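Local coordinates for protein beta2-microglobulin (Anolis carolinensis, PDB 7CPO) that serves as the light chain of the MHC class I molecule, pairing with the antigen-presenting heavy chain and supporting its peptide-binding platform and membrane-proximal immunoglobulin domain, at the interface of chains B and A. Sequence-based numbering; all coordinates share one arbitrary frame. Chains: chain A, beta2-microglobulin; chain B, MHC class I antigen.

Contact 1: the interface of chains B and A. Residues chain B 234-235; chain A 6-7, 26, 28.
B:Leu234 of the heavy chain carries this contact, reaching with both methyl branches toward two strands of beta2-microglobulin. It lies in the loop between strands 230-232 and 236-237 of the heavy-chain immunoglobulin C1-set domain. The residue hides 64 Å² against the light chain. The CD1 methyl points at the backbone of strand 6-11 and comes to 3.8 Å from the carbonyl O of A:Ser6. The backbone of A:Val7 borders the same methyl. The ring of A:Tyr26, on strand 21-28, stands further off, with CD2 at 4.4 Å from B:Leu234 CD1. The CD2 methyl turns to A:Glu28. B:Leu234 CG is anti to its own carbonyl carbon (chi1 -53°), and the two branches part from there toward different light-chain strands.

A:Glu28 meets the leucine from the opposite direction. Its carboxylate carbon CD is 4.0 Å from B:Leu234 CD2. The chain is extended beyond CG, which carries the carboxylate out to the leucine. A:Glu28 OE2 lies 3.2 Å from B:Leu234 CD2; the other oxygen, OE1, accepts a hydrogen bond of 3.2 Å from the phenol OH of A:Tyr26. That hydroxyl arrives on the anti side, 24° out of the carboxylate plane. The tyrosine thus helps to hold the acid beside the leucine. B:Val235 adds a minor flank, its carbonyl O 4.4 Å from A:Tyr26 CE2. The site probably helps to hold the heavy-chain immunoglobulin domain against beta2-microglobulin.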
# COMPACT_ATOMS: atom_id res chain seq x y z
N LEU B 234 -0.26 10.24 8.24
CA LEU B 234 0.14 9.07 7.50
C LEU B 234 1.26 9.42 6.52
O LEU B 234 1.39 10.56 6.07
CB LEU B 234 -1.05 8.51 6.72
CG LEU B 234 -2.30 8.25 7.57
CD1 LEU B 234 -3.47 7.96 6.67
CD2 LEU B 234 -2.07 7.10 8.56
N VAL B 235 2.10 8.43 6.22
CA VAL B 235 3.00 8.50 5.09
C VAL B 235 2.21 7.98 3.89
O VAL B 235 1.94 6.78 3.80
CB VAL B 235 4.28 7.69 5.32
CG1 VAL B 235 5.19 7.81 4.13
CG2 VAL B 235 5.00 8.15 6.59
N SER A 6 -8.24 4.83 8.29
CA SER A 6 -7.44 6.03 8.54
C SER A 6 -7.26 6.75 7.21
O SER A 6 -6.81 6.15 6.23
CB SER A 6 -6.08 5.68 9.13
OG SER A 6 -6.23 5.09 10.41
N VAL A 7 -7.61 8.04 7.18
CA VAL A 7 -7.76 8.78 5.94
C VAL A 7 -6.91 10.04 5.99
O VAL A 7 -6.66 10.59 7.06
CB VAL A 7 -9.25 9.10 5.69
CG1 VAL A 7 -9.47 9.95 4.41
CG2 VAL A 7 -10.04 7.81 5.62
N TYR A 26 -6.50 9.39 0.56
CA TYR A 26 -5.84 8.12 0.81
C TYR A 26 -6.40 7.48 2.07
O TYR A 26 -6.48 8.13 3.12
CB TYR A 26 -4.33 8.31 0.93
CG TYR A 26 -3.57 7.04 1.22
CD1 TYR A 26 -3.50 6.02 0.28
CD2 TYR A 26 -2.93 6.87 2.44
CE1 TYR A 26 -2.80 4.86 0.56
CE2 TYR A 26 -2.23 5.71 2.71
CZ TYR A 26 -2.18 4.71 1.77
OH TYR A 26 -1.48 3.55 2.05
N GLU A 28 -6.38 3.85 4.52
CA GLU A 28 -5.59 2.67 4.84
C GLU A 28 -6.10 2.11 6.16
O GLU A 28 -6.91 2.73 6.85
CB GLU A 28 -4.09 3.01 4.88
CG GLU A 28 -3.63 3.85 6.07
CD GLU A 28 -2.11 3.83 6.21
OE1 GLU A 28 -1.43 3.42 5.25
OE2 GLU A 28 -1.58 4.23 7.27

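Contact 2: the interface of chains B and A. Residues chain B 237-239; chain A 10-12, 22, 24.
B:Asn238 meets A:Arg12 and A:His24 where two immunoglobulin C1-set domains pack together, that of the MHC class I heavy chain and beta2-microglobulin. The carbon contacts form the centre. B:Asn238 CG lies 3.7 Å from A:Arg12 CD, and the two side chains cross at about a right angle. The arginine chain bends at chi2 (67°), and its methylene CD faces the amide. B:Asn238 CA sits 3.8 Å from A:His24 CD2. The amide nitrogen ND2 of B:Asn238 lies over one face of the imidazole, toward the rim. The same nitrogen is at the edge of the A:Tyr10 ring, in its plane. Amide and phenol planes are 69° apart. Within the light chain, A:His24 CB lies over one face of the tyrosine ring, toward the rim.

Hydrogen bonds lie around these groups. The phenol OH of A:Tyr10 donates to the carbonyl O of B:Pro237 at 2.5 Å. It approaches from above the carbonyl plane. The backbone N of B:Ser239 donates to A:His24 NE2 at 3.0 Å, tilted 22° from the ring plane. This bond uses NE2 as an acceptor, so the proton of a neutral imidazole would probably sit on ND1. ND1 makes a weak bond to the carbonyl O of A:Tyr10. At the rim, water 1 lies 3.1 Å from B:Asn238 OD1 and 2.8 Å from the carbonyl O of A:Arg12, bridging the chains.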
# COMPACT_ATOMS: atom_id res chain seq x y z
N PRO B 237 0.93 8.04 -0.38
CA PRO B 237 1.50 8.13 -1.73
C PRO B 237 0.85 9.19 -2.58
O PRO B 237 -0.39 9.27 -2.68
CB PRO B 237 1.23 6.74 -2.31
CG PRO B 237 -0.08 6.37 -1.71
CD PRO B 237 -0.06 6.95 -0.29
N ASN B 238 1.68 10.00 -3.23
CA ASN B 238 1.25 10.82 -4.35
C ASN B 238 1.10 9.96 -5.61
O ASN B 238 1.70 8.89 -5.75
CB ASN B 238 2.24 11.95 -4.59
CG ASN B 238 2.36 12.89 -3.40
OD1 ASN B 238 3.45 13.08 -2.86
ND2 ASN B 238 1.25 13.49 -3.00
N SER B 239 0.28 10.45 -6.53
CA SER B 239 0.04 9.73 -7.77
C SER B 239 1.28 9.61 -8.63
O SER B 239 1.34 8.73 -9.49
CB SER B 239 -1.05 10.43 -8.57
OG SER B 239 -0.59 11.70 -9.00
N TYR A 10 -4.51 15.55 0.68
CA TYR A 10 -3.34 16.38 0.43
C TYR A 10 -3.25 16.70 -1.06
O TYR A 10 -3.84 16.00 -1.89
CB TYR A 10 -2.05 15.69 0.90
CG TYR A 10 -1.95 14.25 0.43
CD1 TYR A 10 -1.16 13.90 -0.66
CD2 TYR A 10 -2.66 13.24 1.08
CE1 TYR A 10 -1.09 12.58 -1.10
CE2 TYR A 10 -2.60 11.92 0.64
CZ TYR A 10 -1.81 11.60 -0.44
OH TYR A 10 -1.75 10.29 -0.85
N PHE A 11 -2.51 17.77 -1.38
CA PHE A 11 -2.05 18.11 -2.71
C PHE A 11 -0.64 17.58 -2.92
O PHE A 11 0.12 17.40 -1.97
CB PHE A 11 -2.02 19.62 -2.92
CG PHE A 11 -3.35 20.26 -3.11
CD1 PHE A 11 -4.32 19.68 -3.90
CD2 PHE A 11 -3.62 21.49 -2.53
CE1 PHE A 11 -5.54 20.29 -4.08
CE2 PHE A 11 -4.84 22.10 -2.70
CZ PHE A 11 -5.80 21.50 -3.47
N ARG A 12 -0.27 17.38 -4.19
CA ARG A 12 1.11 17.01 -4.50
C ARG A 12 2.07 18.14 -4.15
O ARG A 12 3.15 17.90 -3.59
CB ARG A 12 1.24 16.60 -5.97
CG ARG A 12 2.69 16.56 -6.49
CD ARG A 12 3.49 15.44 -5.83
NE ARG A 12 4.86 15.33 -6.34
CZ ARG A 12 5.88 16.03 -5.86
NH1 ARG A 12 5.67 16.90 -4.88
NH2 ARG A 12 7.09 15.88 -6.35
N THR A 22 -2.33 18.16 -7.96
CA THR A 22 -3.09 16.93 -7.85
C THR A 22 -3.62 16.81 -6.44
O THR A 22 -2.86 16.93 -5.47
CB THR A 22 -2.24 15.71 -8.20
OG1 THR A 22 -1.66 15.90 -9.49
CG2 THR A 22 -3.09 14.44 -8.20
N HIS A 24 -5.30 14.46 -3.62
CA HIS A 24 -5.33 13.05 -3.25
C HIS A 24 -6.19 12.82 -2.03
O HIS A 24 -6.20 13.63 -1.10
CB HIS A 24 -3.93 12.50 -2.93
CG HIS A 24 -2.89 12.78 -3.98
ND1 HIS A 24 -2.30 14.01 -4.12
CD2 HIS A 24 -2.31 11.96 -4.89
CE1 HIS A 24 -1.40 13.95 -5.10
NE2 HIS A 24 -1.39 12.72 -5.58
O HOH W 1 3.17 15.89 -1.61

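Contact 3: the interface of chains B and A. Residues chain B 11-12, 98-100; chain A 56, 60, 62.
The ring of A:Phe56 takes the amide nitrogen NE2 of B:Gln98 on one face, offset toward the rim. NE2 stands 3.2 Å from the ring carbon CG of A:Phe56, and the amide plane is turned 75° to the ring. At the edge of this ring, in plane, lie the carbonyl O of B:Trp99 and the sulfur of B:Met100. The indole of A:Trp60 has the same sulfur over one face, near the rim. B:Met100 CG is 3.7 Å from A:Trp60 CZ3. The ring of A:Phe62 is nearly parallel to the glutamine amide, with its CZ 3.4 Å from B:Gln98 CD. The carbonyl O of A:Trp60 lies over one face of this ring, offset toward the rim. The hydroxyl OG1 of B:Thr12 sits at its edge, in plane, while the methyl CG2 of B:Thr12 packs against A:Phe62 CE1.

B:Gln98, on strand 96-105 beneath the peptide-binding groove, inserts among the three rings. Its chain is extended beyond CG, which carries the amide across to the light chain. B:Gln98 NE2 donates to the carbonyl O of A:Trp60 at 2.8 Å, nearly straight at 172°. The acceptor lies in the amide plane, and the donor is tilted 19° from the carbonyl plane.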
# COMPACT_ATOMS: atom_id res chain seq x y z
N VAL B 11 -3.14 -10.58 -3.39
CA VAL B 11 -4.32 -11.11 -4.05
C VAL B 11 -5.48 -11.07 -3.07
O VAL B 11 -5.34 -11.51 -1.92
CB VAL B 11 -4.06 -12.54 -4.54
CG1 VAL B 11 -5.15 -12.98 -5.45
CG2 VAL B 11 -2.72 -12.59 -5.25
N THR B 12 -6.63 -10.57 -3.53
CA THR B 12 -7.80 -10.33 -2.67
C THR B 12 -9.05 -10.85 -3.36
O THR B 12 -9.34 -10.48 -4.50
CB THR B 12 -8.00 -8.84 -2.36
OG1 THR B 12 -6.91 -8.34 -1.59
CG2 THR B 12 -9.26 -8.64 -1.57
N GLN B 98 -7.43 -13.60 1.27
CA GLN B 98 -6.26 -12.83 0.85
C GLN B 98 -5.04 -13.74 0.82
O GLN B 98 -4.91 -14.66 1.63
CB GLN B 98 -5.97 -11.66 1.79
CG GLN B 98 -6.87 -10.43 1.68
CD GLN B 98 -6.74 -9.56 2.93
OE1 GLN B 98 -7.29 -9.89 3.98
NE2 GLN B 98 -5.99 -8.45 2.82
N TRP B 99 -4.14 -13.44 -0.10
CA TRP B 99 -2.93 -14.21 -0.32
C TRP B 99 -1.81 -13.22 -0.55
O TRP B 99 -1.93 -12.36 -1.43
CB TRP B 99 -3.10 -15.14 -1.52
CG TRP B 99 -1.93 -16.00 -1.96
CD1 TRP B 99 -0.94 -16.55 -1.19
CD2 TRP B 99 -1.68 -16.47 -3.30
NE1 TRP B 99 -0.08 -17.31 -1.97
CE2 TRP B 99 -0.52 -17.27 -3.27
CE3 TRP B 99 -2.33 -16.26 -4.53
CZ2 TRP B 99 0.01 -17.87 -4.41
CZ3 TRP B 99 -1.80 -16.86 -5.67
CH2 TRP B 99 -0.65 -17.65 -5.60
N MET B 100 -0.74 -13.30 0.24
CA MET B 100 0.44 -12.50 -0.04
C MET B 100 1.66 -13.41 -0.10
O MET B 100 1.80 -14.34 0.69
CB MET B 100 0.66 -11.34 0.98
CG MET B 100 0.67 -11.73 2.44
SD MET B 100 0.69 -10.30 3.57
CE MET B 100 2.32 -9.62 3.24
N PHE A 56 -2.86 -4.39 0.14
CA PHE A 56 -2.94 -4.47 1.60
C PHE A 56 -1.55 -4.59 2.18
O PHE A 56 -0.57 -4.77 1.46
CB PHE A 56 -3.84 -5.62 2.08
CG PHE A 56 -3.54 -6.97 1.44
CD1 PHE A 56 -2.65 -7.85 2.03
CD2 PHE A 56 -4.17 -7.36 0.27
CE1 PHE A 56 -2.39 -9.09 1.48
CE2 PHE A 56 -3.92 -8.61 -0.30
CZ PHE A 56 -3.02 -9.47 0.31
N TRP A 60 -2.80 -7.26 6.85
CA TRP A 60 -3.93 -7.66 6.00
C TRP A 60 -4.87 -6.49 5.72
O TRP A 60 -5.80 -6.66 4.91
CB TRP A 60 -4.73 -8.83 6.58
CG TRP A 60 -3.90 -10.05 6.87
CD1 TRP A 60 -3.53 -10.53 8.10
CD2 TRP A 60 -3.33 -10.96 5.90
NE1 TRP A 60 -2.78 -11.68 7.95
CE2 TRP A 60 -2.64 -11.96 6.62
CE3 TRP A 60 -3.37 -11.03 4.50
CZ2 TRP A 60 -1.98 -13.02 5.98
CZ3 TRP A 60 -2.70 -12.09 3.87
CH2 TRP A 60 -2.01 -13.06 4.62
N PHE A 62 -6.34 -3.02 4.19
CA PHE A 62 -6.36 -2.56 2.81
C PHE A 62 -5.95 -1.10 2.67
O PHE A 62 -5.96 -0.33 3.64
CB PHE A 62 -7.76 -2.78 2.26
CG PHE A 62 -8.11 -4.22 2.14
CD1 PHE A 62 -7.71 -4.94 1.02
CD2 PHE A 62 -8.81 -4.88 3.15
CE1 PHE A 62 -8.02 -6.29 0.89
CE2 PHE A 62 -9.12 -6.22 3.04
CZ PHE A 62 -8.72 -6.93 1.90

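Contact 1 and contact 2 are neighbours, with their C-alpha centres about 12 Å apart. They take adjacent stretches of the heavy chain, 234-235 and 237-239, and share the light-chain strands 6-11 and 21-28. Contact 3 lies about 17 Å from contact 1 and 24 Å from contact 2. It uses strands 5-14 and 96-105 of the heavy-chain platform, and a different part of beta2-microglobulin, around strands 55-56 and 62-70. Beta2-microglobulin therefore touches two separate heavy-chain domains. It bridges the platform floor and the membrane-proximal immunoglobulin domain, which probably helps to fix their relative placement in the MHC class I heterodimer.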